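PDB 3WJ2: carboxylesterase from Ferroplasma acidiphilum, which hydrolyses carboxylic ester bonds as an alpha/beta-hydrolase-fold carboxylesterase, and is adapted to work at low pH. Local coordinates for the interface of chains A and B. Coordinates in Å, arbitrary orientation; residue numbers count along the deposited sequence, not the author numbering. Chains: chain A/B, Carboxylesterase.

The interface of chains A and B. Residues chain A 188, 193, 232, 255-256, 259, 262-263; chain B 191-194, 196-197.
B:Phe192 and B:Asn191 both set CG in the crowded position between backbone N and carbonyl carbon (chi1 56° and 68°). This turns the ring and the amide toward chain A. Both lie in the loop that leads into helix 194-198 of chain B, and the loop and helix face helix 254-266 of chain A. The patch is part of a two-fold interface between copies; the structure alone does not prove that this dimer forms in solution. The methyl of A:Ala188 sits over the centre of one face of the B:Phe192 ring, with CB 3.6 Å from the centroid. A:Pro256 lies alongside the ring, and A:Leu232 CD1 touches B:Phe192 CB. The hydroxyl OG1 of A:Thr259 donates to B:Phe192 O at 2.6 Å, from above the carbonyl plane. Its methyl CG2 packs on B:Ile197 CD1. A:Lys263, bent at chi3 (138°), brings its ammonium NZ to B:Asn191 O at 2.6 Å, in the carbonyl plane. The amide ND2 of B:Asn191 donates to A:Leu232 O at 3.0 Å. An alanine here would lose this hydrogen bond from the side-chain amide and would probably loosen the hold on the 3-10 helix 231-233. A:Asp255 and B:Arg194 meet through water: water 1 joins OD2 to the backbone N of B:Arg194, and water 2 lies 2.9 Å from both A:Asp255 OD1 and B:Arg194 NH1, in the guanidinium plane.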
loop_
_atom_site.group_PDB
_atom_site.type_symbol
_atom_site.label_atom_id
_atom_site.label_comp_id
_atom_site.label_asym_id
_atom_site.label_seq_id
_atom_site.Cartn_x
_atom_site.Cartn_y
_atom_site.Cartn_z
ATOM N N ALA A 188 -13.470 -7.955 11.966
ATOM C CA ALA A 188 -13.002 -6.973 12.947
ATOM C C ALA A 188 -13.937 -5.796 12.986
ATOM O O ALA A 188 -14.711 -5.568 12.020
ATOM C CB ALA A 188 -11.551 -6.502 12.641
ATOM N N SER A 193 -9.467 1.157 8.647
ATOM C CA SER A 193 -8.282 0.681 7.918
ATOM C C SER A 193 -8.217 1.378 6.571
ATOM O O SER A 193 -9.164 1.957 6.047
ATOM C CB SER A 193 -8.242 -0.892 7.778
ATOM O OG SER A 193 -9.359 -1.187 6.870
ATOM N N LEU A 232 -10.933 -11.400 15.169
ATOM C CA LEU A 232 -9.636 -10.663 15.324
ATOM C C LEU A 232 -9.450 -10.094 16.763
ATOM O O LEU A 232 -8.320 -9.721 17.129
ATOM C CB LEU A 232 -9.487 -9.524 14.317
ATOM C CG LEU A 232 -8.811 -10.134 13.079
ATOM C CD1 LEU A 232 -9.046 -9.159 11.887
ATOM C CD2 LEU A 232 -7.279 -10.213 13.316
ATOM N N ASP A 255 -8.161 -5.586 4.348
ATOM C CA ASP A 255 -6.943 -5.560 5.222
ATOM C C ASP A 255 -7.036 -6.407 6.460
ATOM O O ASP A 255 -6.059 -7.141 6.770
ATOM C CB ASP A 255 -6.641 -4.082 5.599
ATOM C CG ASP A 255 -5.902 -3.323 4.405
ATOM O OD1 ASP A 255 -5.568 -4.008 3.350
ATOM O OD2 ASP A 255 -5.654 -2.038 4.467
ATOM N N PRO A 256 -8.188 -6.414 7.173
ATOM C CA PRO A 256 -8.211 -7.301 8.358
ATOM C C PRO A 256 -8.045 -8.785 8.055
ATOM O O PRO A 256 -7.560 -9.605 8.836
ATOM C CB PRO A 256 -9.595 -6.992 8.990
ATOM C CG PRO A 256 -9.948 -5.593 8.547
ATOM C CD PRO A 256 -9.381 -5.531 7.101
ATOM N N THR A 259 -4.447 -9.401 7.540
ATOM C CA THR A 259 -3.894 -9.512 8.942
ATOM C C THR A 259 -4.191 -10.904 9.552
ATOM O O THR A 259 -3.340 -11.527 10.201
ATOM C CB THR A 259 -4.414 -8.412 9.836
ATOM O OG1 THR A 259 -3.938 -7.195 9.329
ATOM C CG2 THR A 259 -3.945 -8.700 11.374
ATOM N N LYS A 262 -1.906 -13.676 8.511
ATOM C CA LYS A 262 -0.500 -13.379 9.063
ATOM C C LYS A 262 -0.485 -13.802 10.533
ATOM O O LYS A 262 0.513 -14.412 10.999
ATOM C CB LYS A 262 -0.176 -11.951 8.824
ATOM C CG LYS A 262 0.184 -11.588 7.337
ATOM C CD LYS A 262 0.121 -10.117 7.062
ATOM C CE LYS A 262 0.606 -9.904 5.558
ATOM N NZ LYS A 262 0.651 -8.518 5.227
ATOM N N LYS A 263 -1.560 -13.496 11.262
ATOM C CA LYS A 263 -1.677 -13.973 12.663
ATOM C C LYS A 263 -1.757 -15.493 12.798
ATOM O O LYS A 263 -1.133 -16.077 13.720
ATOM C CB LYS A 263 -2.821 -13.207 13.445
ATOM C CG LYS A 263 -2.586 -11.769 13.500
ATOM C CD LYS A 263 -3.587 -10.898 14.316
ATOM C CE LYS A 263 -2.902 -9.836 15.157
ATOM N NZ LYS A 263 -3.755 -8.757 15.768
ATOM N N ASN B 191 -5.979 -3.586 16.110
ATOM C CA ASN B 191 -4.964 -4.648 16.078
ATOM C C ASN B 191 -5.027 -5.410 14.747
ATOM O O ASN B 191 -4.697 -6.617 14.633
ATOM C CB ASN B 191 -5.062 -5.625 17.267
ATOM C CG ASN B 191 -6.318 -6.464 17.220
ATOM O OD1 ASN B 191 -7.316 -6.063 16.612
ATOM N ND2 ASN B 191 -6.311 -7.595 17.905
ATOM N N PHE B 192 -5.399 -4.688 13.719
ATOM C CA PHE B 192 -5.648 -5.435 12.459
ATOM C C PHE B 192 -5.414 -4.638 11.198
ATOM O O PHE B 192 -5.582 -5.275 10.109
ATOM C CB PHE B 192 -7.133 -6.006 12.459
ATOM C CG PHE B 192 -8.145 -4.973 12.657
ATOM C CD1 PHE B 192 -8.515 -4.069 11.631
ATOM C CD2 PHE B 192 -8.670 -4.803 13.974
ATOM C CE1 PHE B 192 -9.448 -3.043 11.869
ATOM C CE2 PHE B 192 -9.524 -3.782 14.255
ATOM C CZ PHE B 192 -9.982 -2.930 13.211
ATOM N N SER B 193 -5.264 -3.278 11.196
ATOM C CA SER B 193 -5.000 -2.537 9.942
ATOM C C SER B 193 -3.628 -2.965 9.350
ATOM O O SER B 193 -2.854 -3.656 9.959
ATOM C CB SER B 193 -4.989 -1.018 10.154
ATOM O OG SER B 193 -3.806 -0.706 10.962
ATOM N N ARG B 194 -3.429 -2.647 8.092
ATOM C CA ARG B 194 -2.200 -3.079 7.447
ATOM C C ARG B 194 -0.983 -2.362 8.043
ATOM O O ARG B 194 0.002 -3.019 8.298
ATOM C CB ARG B 194 -2.298 -2.847 5.954
ATOM C CG ARG B 194 -0.973 -3.402 5.216
ATOM C CD ARG B 194 -1.008 -3.204 3.651
ATOM N NE ARG B 194 0.269 -3.805 3.124
ATOM C CZ ARG B 194 0.482 -5.109 2.905
ATOM N NH1 ARG B 194 -0.492 -6.005 3.128
ATOM N NH2 ARG B 194 1.700 -5.567 2.509
ATOM N N PHE B 196 -0.751 -1.468 11.077
ATOM C CA PHE B 196 -0.531 -2.143 12.366
ATOM C C PHE B 196 0.236 -3.468 12.277
ATOM O O PHE B 196 1.228 -3.664 12.989
ATOM C CB PHE B 196 -1.874 -2.398 13.110
ATOM C CG PHE B 196 -1.681 -3.246 14.329
ATOM C CD1 PHE B 196 -1.462 -2.609 15.573
ATOM C CD2 PHE B 196 -1.719 -4.654 14.273
ATOM C CE1 PHE B 196 -1.249 -3.434 16.770
ATOM C CE2 PHE B 196 -1.502 -5.430 15.424
ATOM C CZ PHE B 196 -1.278 -4.790 16.651
ATOM N N ILE B 197 -0.208 -4.319 11.342
ATOM C CA ILE B 197 0.426 -5.606 11.238
ATOM C C ILE B 197 1.788 -5.515 10.578
ATOM O O ILE B 197 2.705 -6.236 10.975
ATOM C CB ILE B 197 -0.535 -6.637 10.593
ATOM C CG1 ILE B 197 -0.169 -8.054 11.011
ATOM C CG2 ILE B 197 -0.585 -6.457 9.037
ATOM C CD1 ILE B 197 -0.350 -8.273 12.525
HETATM O O HOH W 1 -5.016 -0.657 6.656
HETATM O O HOH W 2 -3.368 -5.824 3.630
#